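Long-range contacts in arabinogalactan endo-1,4-beta-galactosidase (Ignisphaera aggregans, PDB 7OSK), which probably cleaves internal beta-1,4-galactosidic linkages in galactan and arabinogalactan, the chain here being its calcium-binding TIM-barrel catalytic domain: residues H136-W140 with P150-A154; I192-L197 with F209-L213; S254-I258 with Y284-L289; F273-R278 with A337-G342. All blocks are in the same frame, centred on the assembly; numbering follows the deposited sequence.

Contact 1 of 4, residues H136-W140 with P150-A154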
loop_
_atom_site.group_PDB
_atom_site.type_symbol
_atom_site.label_atom_id
_atom_site.label_comp_id
_atom_site.label_asym_id
_atom_site.label_seq_id
_atom_site.Cartn_x
_atom_site.Cartn_y
_atom_site.Cartn_z
ATOM N N HIS A 136 -9.374 -0.419 4.084
ATOM C CA HIS A 136 -10.089 -0.843 2.885
ATOM C C HIS A 136 -11.591 -0.613 3.027
ATOM O O HIS A 136 -12.306 -0.542 2.028
ATOM C CB HIS A 136 -9.811 -2.319 2.583
ATOM C CG HIS A 136 -8.453 -2.571 2.005
ATOM N ND1 HIS A 136 -8.236 -3.455 0.970
ATOM C CD2 HIS A 136 -7.242 -2.053 2.317
ATOM C CE1 HIS A 136 -6.949 -3.468 0.668
ATOM N NE2 HIS A 136 -6.324 -2.627 1.471
ATOM N N TYR A 137 -12.056 -0.475 4.268
ATOM C CA TYR A 137 -13.483 -0.386 4.562
ATOM C C TYR A 137 -14.219 -1.544 3.891
ATOM O O TYR A 137 -15.251 -1.371 3.248
ATOM C CB TYR A 137 -14.045 0.968 4.121
ATOM C CG TYR A 137 -13.531 2.115 4.966
ATOM C CD1 TYR A 137 -13.987 2.300 6.267
ATOM C CD2 TYR A 137 -12.586 3.002 4.471
ATOM C CE1 TYR A 137 -13.517 3.338 7.050
ATOM C CE2 TYR A 137 -12.111 4.046 5.249
ATOM C CZ TYR A 137 -12.580 4.209 6.536
ATOM O OH TYR A 137 -12.109 5.245 7.309
ATOM N N SER A 138 -13.646 -2.730 4.061
ATOM C CA SER A 138 -14.203 -3.976 3.557
ATOM C C SER A 138 -13.702 -5.086 4.469
ATOM O O SER A 138 -12.735 -4.888 5.205
ATOM C CB SER A 138 -13.780 -4.219 2.108
ATOM O OG SER A 138 -14.265 -5.463 1.632
ATOM N N ASP A 139 -14.350 -6.247 4.438
ATOM C CA ASP A 139 -13.908 -7.370 5.260
ATOM C C ASP A 139 -12.750 -8.098 4.590
ATOM O O ASP A 139 -12.059 -8.889 5.226
ATOM C CB ASP A 139 -15.056 -8.348 5.528
ATOM C CG ASP A 139 -15.973 -7.888 6.650
ATOM O OD1 ASP A 139 -15.514 -7.139 7.539
ATOM O OD2 ASP A 139 -17.157 -8.281 6.649
ATOM N N TRP A 140 -12.537 -7.835 3.305
ATOM C CA TRP A 140 -11.416 -8.438 2.598
ATOM C C TRP A 140 -10.938 -7.525 1.467
ATOM O O TRP A 140 -11.158 -6.316 1.523
ATOM C CB TRP A 140 -11.813 -9.818 2.064
ATOM C CG TRP A 140 -10.695 -10.834 2.074
ATOM C CD1 TRP A 140 -9.701 -10.960 3.004
ATOM C CD2 TRP A 140 -10.465 -11.862 1.102
ATOM N NE1 TRP A 140 -8.867 -12.000 2.671
ATOM C CE2 TRP A 140 -9.314 -12.570 1.507
ATOM C CE3 TRP A 140 -11.116 -12.251 -0.071
ATOM C CZ2 TRP A 140 -8.803 -13.643 0.781
ATOM C CZ3 TRP A 140 -10.605 -13.315 -0.793
ATOM C CH2 TRP A 140 -9.462 -13.998 -0.364
ATOM N N PRO A 150 -18.543 -4.214 4.427
ATOM C CA PRO A 150 -18.372 -5.260 5.442
ATOM C C PRO A 150 -19.688 -5.972 5.762
ATOM O O PRO A 150 -20.756 -5.390 5.563
ATOM C CB PRO A 150 -17.843 -4.488 6.654
ATOM C CG PRO A 150 -17.139 -3.313 6.064
ATOM C CD PRO A 150 -17.917 -2.942 4.836
ATOM N N LYS A 151 -19.603 -7.214 6.233
ATOM C CA LYS A 151 -20.782 -8.049 6.453
ATOM C C LYS A 151 -21.840 -7.376 7.320
ATOM O O LYS A 151 -23.038 -7.556 7.096
ATOM C CB LYS A 151 -20.374 -9.375 7.097
ATOM C CG LYS A 151 -19.628 -10.314 6.162
ATOM C CD LYS A 151 -19.157 -11.565 6.884
ATOM C CE LYS A 151 -17.780 -11.391 7.504
ATOM N NZ LYS A 151 -17.729 -10.426 8.636
ATOM N N ALA A 152 -21.397 -6.597 8.303
ATOM C CA ALA A 152 -22.311 -5.966 9.249
ATOM C C ALA A 152 -22.843 -4.633 8.729
ATOM O O ALA A 152 -23.772 -4.066 9.303
ATOM C CB ALA A 152 -21.622 -5.769 10.585
ATOM N N TRP A 153 -22.249 -4.137 7.646
ATOM C CA TRP A 153 -22.662 -2.870 7.040
ATOM C C TRP A 153 -23.533 -3.098 5.804
ATOM O O TRP A 153 -24.068 -2.151 5.230
ATOM C CB TRP A 153 -21.436 -2.037 6.652
ATOM C CG TRP A 153 -20.559 -1.638 7.805
ATOM C CD1 TRP A 153 -20.680 -2.030 9.105
ATOM C CD2 TRP A 153 -19.423 -0.763 7.755
ATOM N NE1 TRP A 153 -19.691 -1.457 9.867
ATOM C CE2 TRP A 153 -18.906 -0.674 9.063
ATOM C CE3 TRP A 153 -18.792 -0.046 6.733
ATOM C CZ2 TRP A 153 -17.792 0.101 9.376
ATOM C CZ3 TRP A 153 -17.686 0.721 7.046
ATOM C CH2 TRP A 153 -17.197 0.789 8.357
ATOM N N ALA A 154 -23.671 -4.361 5.410
ATOM C CA ALA A 154 -24.298 -4.730 4.144
ATOM C C ALA A 154 -25.719 -4.194 3.976
ATOM O O ALA A 154 -26.080 -3.717 2.898
ATOM C CB ALA A 154 -24.303 -6.242 4.001
#

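Contact 2 of 4, residues I192-L197 with F209-L213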
loop_
_atom_site.group_PDB
_atom_site.type_symbol
_atom_site.label_atom_id
_atom_site.label_comp_id
_atom_site.label_asym_id
_atom_site.label_seq_id
_atom_site.Cartn_x
_atom_site.Cartn_y
_atom_site.Cartn_z
ATOM N N ILE A 192 -9.875 3.848 -4.677
ATOM C CA ILE A 192 -11.292 4.196 -4.700
ATOM C C ILE A 192 -11.681 4.896 -6.005
ATOM O O ILE A 192 -12.480 5.830 -6.005
ATOM C CB ILE A 192 -11.653 5.098 -3.497
ATOM C CG1 ILE A 192 -10.669 6.266 -3.389
ATOM C CG2 ILE A 192 -11.618 4.294 -2.209
ATOM C CD1 ILE A 192 -11.263 7.508 -2.766
ATOM N N ASN A 193 -11.110 4.432 -7.114
ATOM C CA ASN A 193 -11.413 4.984 -8.431
ATOM C C ASN A 193 -12.913 4.985 -8.711
ATOM O O ASN A 193 -13.494 6.019 -9.045
ATOM C CB ASN A 193 -10.688 4.189 -9.523
ATOM C CG ASN A 193 -9.178 4.206 -9.357
ATOM O OD1 ASN A 193 -8.664 4.112 -8.241
ATOM N ND2 ASN A 193 -8.461 4.329 -10.471
ATOM N N ASN A 194 -13.528 3.818 -8.561
ATOM C CA ASN A 194 -14.958 3.657 -8.784
ATOM C C ASN A 194 -15.716 3.771 -7.470
ATOM O O ASN A 194 -16.813 3.229 -7.318
ATOM C CB ASN A 194 -15.235 2.311 -9.452
ATOM C CG ASN A 194 -14.520 2.169 -10.780
ATOM O OD1 ASN A 194 -14.355 3.142 -11.512
ATOM N ND2 ASN A 194 -14.084 0.956 -11.094
ATOM N N GLY A 195 -15.119 4.484 -6.520
ATOM C CA GLY A 195 -15.701 4.648 -5.204
ATOM C C GLY A 195 -15.417 3.457 -4.310
ATOM O O GLY A 195 -14.603 2.595 -4.643
ATOM N N PHE A 196 -16.096 3.418 -3.168
ATOM C CA PHE A 196 -15.969 2.327 -2.205
ATOM C C PHE A 196 -17.321 2.080 -1.553
ATOM O O PHE A 196 -18.241 2.878 -1.712
ATOM C CB PHE A 196 -14.899 2.621 -1.135
ATOM C CG PHE A 196 -15.253 3.740 -0.166
ATOM C CD1 PHE A 196 -15.998 4.843 -0.565
ATOM C CD2 PHE A 196 -14.817 3.684 1.152
ATOM C CE1 PHE A 196 -16.305 5.859 0.332
ATOM C CE2 PHE A 196 -15.123 4.699 2.051
ATOM C CZ PHE A 196 -15.865 5.784 1.641
ATOM N N LEU A 197 -17.436 0.971 -0.829
ATOM C CA LEU A 197 -18.676 0.615 -0.147
ATOM C C LEU A 197 -19.848 0.536 -1.126
ATOM O O LEU A 197 -20.847 1.239 -0.968
ATOM C CB LEU A 197 -18.983 1.627 0.961
ATOM C CG LEU A 197 -18.034 1.617 2.159
ATOM C CD1 LEU A 197 -18.295 2.823 3.043
ATOM C CD2 LEU A 197 -18.192 0.332 2.948
ATOM N N PHE A 209 -21.278 8.983 -2.102
ATOM C CA PHE A 209 -19.858 8.651 -2.092
ATOM C C PHE A 209 -19.066 9.689 -1.290
ATOM O O PHE A 209 -18.220 9.333 -0.470
ATOM C CB PHE A 209 -19.345 8.556 -3.537
ATOM C CG PHE A 209 -17.853 8.377 -3.663
ATOM C CD1 PHE A 209 -17.129 7.661 -2.723
ATOM C CD2 PHE A 209 -17.178 8.927 -4.739
ATOM C CE1 PHE A 209 -15.758 7.504 -2.856
ATOM C CE2 PHE A 209 -15.812 8.771 -4.877
ATOM C CZ PHE A 209 -15.102 8.061 -3.935
ATOM N N VAL A 210 -19.364 10.967 -1.510
ATOM C CA VAL A 210 -18.657 12.051 -0.828
ATOM C C VAL A 210 -19.055 12.140 0.642
ATOM O O VAL A 210 -18.248 12.512 1.492
ATOM C CB VAL A 210 -18.925 13.408 -1.511
ATOM C CG1 VAL A 210 -18.397 14.563 -0.663
ATOM C CG2 VAL A 210 -18.287 13.434 -2.887
ATOM N N GLY A 211 -20.306 11.813 0.936
ATOM C CA GLY A 211 -20.780 11.808 2.306
ATOM C C GLY A 211 -20.030 10.787 3.141
ATOM O O GLY A 211 -19.624 11.074 4.266
ATOM N N LEU A 212 -19.846 9.593 2.586
ATOM C CA LEU A 212 -19.124 8.530 3.273
ATOM C C LEU A 212 -17.638 8.848 3.358
ATOM O O LEU A 212 -16.988 8.557 4.361
ATOM C CB LEU A 212 -19.333 7.191 2.560
ATOM C CG LEU A 212 -20.750 6.614 2.636
ATOM C CD1 LEU A 212 -20.882 5.382 1.753
ATOM C CD2 LEU A 212 -21.119 6.277 4.072
ATOM N N LEU A 213 -17.102 9.446 2.302
ATOM C CA LEU A 213 -15.692 9.807 2.272
ATOM C C LEU A 213 -15.414 10.881 3.319
ATOM O O LEU A 213 -14.438 10.797 4.063
ATOM C CB LEU A 213 -15.292 10.293 0.877
ATOM C CG LEU A 213 -13.902 9.915 0.356
ATOM C CD1 LEU A 213 -13.676 8.411 0.377
ATOM C CD2 LEU A 213 -13.726 10.446 -1.058
#

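Contact 3 of 4, residues S254-I258 with Y284-L289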
loop_
_atom_site.group_PDB
_atom_site.type_symbol
_atom_site.label_atom_id
_atom_site.label_comp_id
_atom_site.label_asym_id
_atom_site.label_seq_id
_atom_site.Cartn_x
_atom_site.Cartn_y
_atom_site.Cartn_z
ATOM N N SER A 254 -11.702 17.279 1.865
ATOM C CA SER A 254 -10.388 17.772 2.249
ATOM C C SER A 254 -9.426 16.612 2.472
ATOM O O SER A 254 -9.682 15.723 3.285
ATOM C CB SER A 254 -10.485 18.634 3.510
ATOM O OG SER A 254 -11.071 17.914 4.579
ATOM N N PHE A 255 -8.322 16.626 1.734
ATOM C CA PHE A 255 -7.284 15.616 1.880
ATOM C C PHE A 255 -5.937 16.232 1.542
ATOM O O PHE A 255 -5.877 17.314 0.960
ATOM C CB PHE A 255 -7.566 14.407 0.985
ATOM C CG PHE A 255 -7.599 14.732 -0.477
ATOM C CD1 PHE A 255 -8.695 15.369 -1.033
ATOM C CD2 PHE A 255 -6.535 14.401 -1.297
ATOM C CE1 PHE A 255 -8.731 15.672 -2.378
ATOM C CE2 PHE A 255 -6.565 14.700 -2.645
ATOM C CZ PHE A 255 -7.664 15.336 -3.186
ATOM N N ASP A 256 -4.861 15.539 1.899
ATOM C CA ASP A 256 -3.516 16.090 1.779
ATOM C C ASP A 256 -2.701 15.399 0.691
ATOM O O ASP A 256 -1.912 16.044 -0.001
ATOM C CB ASP A 256 -2.783 15.982 3.119
ATOM C CG ASP A 256 -3.551 16.628 4.257
ATOM O OD1 ASP A 256 -3.559 17.876 4.336
ATOM O OD2 ASP A 256 -4.139 15.890 5.076
ATOM N N VAL A 257 -2.898 14.092 0.539
ATOM C CA VAL A 257 -2.052 13.291 -0.339
ATOM C C VAL A 257 -2.845 12.618 -1.455
ATOM O O VAL A 257 -3.940 12.103 -1.229
ATOM C CB VAL A 257 -1.303 12.199 0.453
ATOM C CG1 VAL A 257 -0.257 11.523 -0.423
ATOM C CG2 VAL A 257 -0.647 12.795 1.689
ATOM N N ILE A 258 -2.276 12.641 -2.656
ATOM C CA ILE A 258 -2.800 11.884 -3.787
ATOM C C ILE A 258 -1.923 10.662 -4.004
ATOM O O ILE A 258 -0.802 10.777 -4.499
ATOM C CB ILE A 258 -2.843 12.726 -5.075
ATOM C CG1 ILE A 258 -3.787 13.914 -4.893
ATOM C CG2 ILE A 258 -3.290 11.874 -6.264
ATOM C CD1 ILE A 258 -3.595 15.007 -5.918
ATOM N N TYR A 284 -2.702 20.705 -9.053
ATOM C CA TYR A 284 -3.063 20.589 -7.642
ATOM C C TYR A 284 -1.916 20.983 -6.714
ATOM O O TYR A 284 -0.749 20.710 -7.003
ATOM C CB TYR A 284 -3.499 19.156 -7.326
ATOM C CG TYR A 284 -4.559 18.619 -8.257
ATOM C CD1 TYR A 284 -5.834 19.165 -8.274
ATOM C CD2 TYR A 284 -4.287 17.557 -9.110
ATOM C CE1 TYR A 284 -6.806 18.676 -9.120
ATOM C CE2 TYR A 284 -5.256 17.059 -9.959
ATOM C CZ TYR A 284 -6.513 17.624 -9.959
ATOM O OH TYR A 284 -7.485 17.140 -10.798
ATOM N N ASP A 285 -2.264 21.628 -5.601
ATOM C CA ASP A 285 -1.306 21.932 -4.544
ATOM C C ASP A 285 -1.456 20.894 -3.435
ATOM O O ASP A 285 -1.854 21.208 -2.312
ATOM C CB ASP A 285 -1.511 23.352 -3.997
ATOM C CG ASP A 285 -0.635 24.388 -4.693
ATOM O OD1 ASP A 285 0.526 24.073 -5.041
ATOM O OD2 ASP A 285 -1.115 25.524 -4.896
ATOM N N LYS A 286 -1.149 19.647 -3.777
ATOM C CA LYS A 286 -1.191 18.546 -2.825
ATOM C C LYS A 286 -0.018 17.608 -3.062
ATOM O O LYS A 286 0.649 17.682 -4.096
ATOM C CB LYS A 286 -2.510 17.786 -2.936
ATOM C CG LYS A 286 -3.714 18.597 -2.500
ATOM C CD LYS A 286 -4.999 17.808 -2.636
ATOM C CE LYS A 286 -6.200 18.631 -2.206
ATOM N NZ LYS A 286 -6.095 19.081 -0.792
ATOM N N LYS A 287 0.227 16.724 -2.101
ATOM C CA LYS A 287 1.363 15.817 -2.165
ATOM C C LYS A 287 1.096 14.632 -3.085
ATOM O O LYS A 287 -0.052 14.248 -3.312
ATOM C CB LYS A 287 1.725 15.322 -0.764
ATOM C CG LYS A 287 2.176 16.427 0.185
ATOM C CD LYS A 287 3.458 17.108 -0.296
ATOM C CE LYS A 287 3.766 18.360 0.509
ATOM N NZ LYS A 287 3.970 18.072 1.955
ATOM N N ILE A 288 2.179 14.064 -3.607
ATOM C CA ILE A 288 2.115 12.967 -4.563
ATOM C C ILE A 288 2.804 11.737 -3.988
ATOM O O ILE A 288 3.979 11.792 -3.631
ATOM C CB ILE A 288 2.780 13.344 -5.899
ATOM C CG1 ILE A 288 2.373 14.759 -6.328
ATOM C CG2 ILE A 288 2.437 12.319 -6.974
ATOM C CD1 ILE A 288 0.883 14.947 -6.532
ATOM N N LEU A 289 2.068 10.631 -3.913
ATOM C CA LEU A 289 2.565 9.405 -3.294
ATOM C C LEU A 289 2.319 8.186 -4.178
ATOM O O LEU A 289 1.327 8.124 -4.901
ATOM C CB LEU A 289 1.897 9.204 -1.928
ATOM C CG LEU A 289 2.213 7.912 -1.171
ATOM C CD1 LEU A 289 3.663 7.894 -0.716
ATOM C CD2 LEU A 289 1.274 7.745 0.013
#

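Contact 4 of 4, residues F273-R278 with A337-G342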
loop_
_atom_site.group_PDB
_atom_site.type_symbol
_atom_site.label_atom_id
_atom_site.label_comp_id
_atom_site.label_asym_id
_atom_site.label_seq_id
_atom_site.Cartn_x
_atom_site.Cartn_y
_atom_site.Cartn_z
ATOM N N PHE A 273 4.048 7.317 -16.279
ATOM C CA PHE A 273 4.060 7.710 -14.877
ATOM C C PHE A 273 4.537 9.152 -14.733
ATOM O O PHE A 273 4.007 9.908 -13.923
ATOM C CB PHE A 273 4.950 6.770 -14.060
ATOM C CG PHE A 273 5.047 7.138 -12.604
ATOM C CD1 PHE A 273 4.004 6.864 -11.734
ATOM C CD2 PHE A 273 6.181 7.758 -12.105
ATOM C CE1 PHE A 273 4.089 7.201 -10.397
ATOM C CE2 PHE A 273 6.273 8.097 -10.767
ATOM C CZ PHE A 273 5.226 7.819 -9.913
ATOM N N ARG A 274 5.534 9.527 -15.528
ATOM C CA ARG A 274 6.065 10.887 -15.511
ATOM C C ARG A 274 5.000 11.912 -15.882
ATOM O O ARG A 274 4.919 12.982 -15.282
ATOM C CB ARG A 274 7.246 11.015 -16.472
ATOM C CG ARG A 274 8.604 10.856 -15.816
ATOM C CD ARG A 274 9.729 11.149 -16.796
ATOM N NE ARG A 274 10.976 11.475 -16.111
ATOM C CZ ARG A 274 11.862 10.580 -15.686
ATOM N NH1 ARG A 274 11.654 9.281 -15.869
ATOM N NH2 ARG A 274 12.964 10.987 -15.073
ATOM N N ASN A 275 4.189 11.579 -16.879
ATOM C CA ASN A 275 3.156 12.488 -17.356
ATOM C C ASN A 275 2.093 12.733 -16.295
ATOM O O ASN A 275 1.557 13.836 -16.190
ATOM C CB ASN A 275 2.506 11.939 -18.628
ATOM C CG ASN A 275 3.499 11.757 -19.758
ATOM O OD1 ASN A 275 4.425 12.553 -19.925
ATOM N ND2 ASN A 275 3.311 10.702 -20.542
ATOM N N LEU A 276 1.788 11.704 -15.513
ATOM C CA LEU A 276 0.804 11.835 -14.446
ATOM C C LEU A 276 1.308 12.770 -13.355
ATOM O O LEU A 276 0.581 13.650 -12.897
ATOM C CB LEU A 276 0.468 10.473 -13.836
ATOM C CG LEU A 276 -0.536 10.528 -12.679
ATOM C CD1 LEU A 276 -1.899 11.008 -13.169
ATOM C CD2 LEU A 276 -0.651 9.186 -11.992
ATOM N N VAL A 277 2.553 12.568 -12.937
ATOM C CA VAL A 277 3.118 13.330 -11.833
ATOM C C VAL A 277 3.119 14.824 -12.143
ATOM O O VAL A 277 2.602 15.620 -11.361
ATOM C CB VAL A 277 4.557 12.866 -11.505
ATOM C CG1 VAL A 277 5.189 13.763 -10.442
ATOM C CG2 VAL A 277 4.556 11.418 -11.033
ATOM N N ARG A 278 3.690 15.201 -13.283
ATOM C CA ARG A 278 3.797 16.612 -13.645
ATOM C C ARG A 278 2.420 17.252 -13.830
ATOM O O ARG A 278 2.263 18.461 -13.674
ATOM C CB ARG A 278 4.630 16.783 -14.918
ATOM C CG ARG A 278 3.937 16.345 -16.197
ATOM C CD ARG A 278 4.805 16.614 -17.413
ATOM N NE ARG A 278 5.868 15.621 -17.572
ATOM C CZ ARG A 278 7.110 15.750 -17.110
ATOM N NH1 ARG A 278 7.482 16.836 -16.441
ATOM N NH2 ARG A 278 7.988 14.779 -17.324
ATOM N N ALA A 337 12.084 9.238 -10.993
ATOM C CA ALA A 337 11.014 9.800 -11.809
ATOM C C ALA A 337 10.047 10.619 -10.961
ATOM O O ALA A 337 9.617 11.696 -11.365
ATOM C CB ALA A 337 10.269 8.695 -12.536
ATOM N N LEU A 338 9.708 10.104 -9.785
ATOM C CA LEU A 338 8.765 10.782 -8.907
ATOM C C LEU A 338 9.322 12.107 -8.397
ATOM O O LEU A 338 8.615 13.114 -8.374
ATOM C CB LEU A 338 8.394 9.884 -7.726
ATOM C CG LEU A 338 7.469 10.517 -6.680
ATOM C CD1 LEU A 338 6.190 11.042 -7.318
ATOM C CD2 LEU A 338 7.146 9.516 -5.581
ATOM N N TYR A 339 10.588 12.106 -7.988
ATOM C CA TYR A 339 11.195 13.294 -7.398
ATOM C C TYR A 339 11.556 14.335 -8.451
ATOM O O TYR A 339 11.395 15.535 -8.225
ATOM C CB TYR A 339 12.443 12.918 -6.595
ATOM C CG TYR A 339 13.131 14.111 -5.970
ATOM C CD1 TYR A 339 12.430 14.990 -5.153
ATOM C CD2 TYR A 339 14.480 14.360 -6.194
ATOM C CE1 TYR A 339 13.052 16.086 -4.580
ATOM C CE2 TYR A 339 15.110 15.454 -5.623
ATOM C CZ TYR A 339 14.391 16.314 -4.818
ATOM O OH TYR A 339 15.009 17.403 -4.247
ATOM N N GLU A 340 12.041 13.875 -9.598
ATOM C CA GLU A 340 12.470 14.775 -10.666
ATOM C C GLU A 340 11.298 15.565 -11.244
ATOM O O GLU A 340 11.480 16.663 -11.771
ATOM C CB GLU A 340 13.173 13.983 -11.772
ATOM C CG GLU A 340 14.570 13.513 -11.385
ATOM C CD GLU A 340 15.159 12.527 -12.373
ATOM O OE1 GLU A 340 14.588 12.374 -13.473
ATOM O OE2 GLU A 340 16.192 11.905 -12.046
ATOM N N GLU A 341 10.099 14.999 -11.137
ATOM C CA GLU A 341 8.887 15.642 -11.632
ATOM C C GLU A 341 8.059 16.197 -10.477
ATOM O O GLU A 341 7.517 17.300 -10.562
ATOM C CB GLU A 341 8.046 14.652 -12.439
ATOM C CG GLU A 341 8.830 13.839 -13.454
ATOM C CD GLU A 341 9.300 14.657 -14.639
ATOM O OE1 GLU A 341 9.085 15.888 -14.645
ATOM O OE2 GLU A 341 9.876 14.062 -15.577
ATOM N N GLY A 342 7.959 15.418 -9.406
ATOM C CA GLY A 342 7.179 15.805 -8.246
ATOM C C GLY A 342 7.759 17.007 -7.529
ATOM O O GLY A 342 7.037 17.732 -6.842
#

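Contact 1 of 4, residues H136-W140 with P150-A154
Ser138 and Pro150 bring two non-helical pieces of one loop together, their CA atoms 4.8 Å apart, and the Pro150 ring lies against the backbone of the facing segment with CD 3.5 Å from Tyr137 O. Beside it, Asp139 takes two donors from Lys151 on a single oxygen. The backbone N of Lys151 bonds to Asp139 OD2 at 2.7 Å and almost straight, at 175°. Lys151 NZ reaches the same OD2 at 3.0 Å in a salt bridge, from the opposite face of the carboxylate plane; the lysine chain bends at chi3 (-89°) and again at chi4, which curls the amine round to the carboxylate. NZ also pairs with Asp98. Both segments belong to the long loop joining the third barrel strand, 130-135, to helix 158-178 of the TIM barrel. With an alanine in place of Asp139, the N-H of Lys151 would probably lose its acceptor and the amine would keep only Asp98 of its two acidic mates. Tyr137 CD1 meets the edge of the Trp153 indole, 4.1 Å from CZ3, while Pro150 CG sits over one indole face. Tyr137 OH bonds to Thr169, and Trp153 rests on Leu161, Ala164 and Val165, all on helix 158-178.

Contact 2 of 4, residues I192-L197 with F209-L213
Phe196 and Phe209 meet rim to rim, Phe196 CD1 lying 3.5 Å from Phe209 CE1 close to the plane of the Phe209 ring. The ring planes are inclined at 67° and neither ring sits over the face of the other. A face of Phe209 is taken instead by Gly195, whose CA stands 3.9 Å from the ring centroid in a CH-pi contact. Phe196 pushes its far end between two helix residues: CZ is 3.6 Å from Leu213 CD1 and 3.9 Å from Leu212 CB. On the loop side, Leu197 lays CD1 over one face of the Phe196 ring and brings the same methyl 3.9 Å from Leu212 CD1. Ile192 and Leu213 point at each other tip to tip, and Ile192 CD1 also touches Phe209 CZ.

This is a beta-alpha unit of the TIM barrel: the loop leaving the fourth strand, 185-188, folds back on helix 206-223, the helix it leads into. Phe209 CG stands opposite its backbone N (chi1 173°), which carries the ring off the helix toward the loop. Gly195 closes a type I turn begun at Ile192, and its positive phi of 82° is one that favours glycine.

Farther out, Trp206 meets Phe209 edge-to-face, and Phe244 and Leu248 of helix 238-250 pack on Phe209 and Leu213 respectively. Helix 158-178 supplies Val165 to Leu197 and Leu161 to Leu212. The turn is held to the next strand through Asn193 ND2, which bonds to Ala234 O.

Contact 3 of 4, residues S254-I258 with Y284-L289
Lys286 reaches Phe255 because its chain runs extended as far as CE and then turns at chi4 (-59°), while Phe255 places CG between its own backbone N and carbonyl carbon (chi1 61°), offering a ring face to the lysine. Over that face Lys286 CE lies 3.9 Å from the Phe255 centroid, a CH-pi contact, and Lys286 NZ stands 4.5 Å above it in a cation-pi arrangement almost on the ring normal. NZ also lies very near Phe255 O, a bond whose apparent shortness is doubtful at this resolution. From here the sixth and seventh strands of the TIM barrel, 257-261 and 287-293, run parallel, joined through helix 270-283 in a beta-alpha-beta crossover. Their ladder begins with Lys287 N to Asp256 O (3.1 Å), continues with Ile258 N to Lys287 O (2.8 Å), and is extended by Leu289 N to Ile258 O (2.9 Å). Side chains alternate across the sheet. Val257 CG1 packs 3.5 Å from Leu289 CB on the face where Leu347 also touches both residues. On the other face Ile258 CD1 approaches Tyr284 CD2 at 4.1 Å, with Ile245 of helix 238-250 against both, and Tyr284 OH is held by Asp246.

Contact 4 of 4, residues F273-R278 with A337-G342
Glu341 and Arg274 lose the most surface where two neighbouring helices of the TIM barrel's outer layer, those following the sixth and seventh strands, run side by side. The axes of helices 273-278 and 337-342 approach to 8.8 Å and cross at -36°. Glu341 bends at chi2, which brings its carboxylate to both arginines, alongside Arg278 and across Arg274. Its OE2 accepts Arg274 NE at 2.9 Å and Arg278 NH2 at 2.7 Å, and OE1 meets Arg278 NH1 at 2.6 Å. All three bonds are weak, being far from straight, and the carboxylate plane is nearly perpendicular to the Arg274 guanidinium, 88° apart.

Arg274 also reaches a second acid. An extended run from CG to NE takes its guanidinium along the second helix, where one face settles over Ala337 CB. Glu340 OE1 lies at the edge of the guanidinium, in its plane, and makes a salt bridge of 2.7 Å with Arg274 NH2. A leucine in place of Arg274 would probably leave Glu340 without its mate across the helices, and Glu341 with Arg278 as its one basic partner in this network.

Below this charged rim the interface turns apolar around Val277, third in the surface that the facing helix hides. Its CG2 lies over a face of the Phe273 ring and touches Leu338 CD1; Leu338 in turn packs inward on Ile288 and Val290 of the seventh strand. The other methyl, Val277 CG1, fits against the last turn of the second helix, 3.6 Å from Glu341 CB and 3.4 Å from the backbone N of Gly342.

How the contacts relate
The four contacts follow the barrel from its third strand to the helix after its seventh. Contacts 1 and 2, with centres about 13 Å apart, involve the loops leaving strands 130-135 and 185-188, the second loop packing on helix 206-223, and they touch: Leu197 CD2 packs on Tyr137, Pro150 and Trp153. Contact 3 joins strands 257-261 and 287-293, and contact 4 the helices following them; their centres are about 14 Å apart, their segments alternate along the chain, and Ile288 meets Leu338 between them. Contacts 1 and 4 lie on opposite sides of the chain's centre, about 34 Å apart. They sample loop-loop, loop-helix, strand-strand and helix-helix packing of one barrel, away from the calcium site.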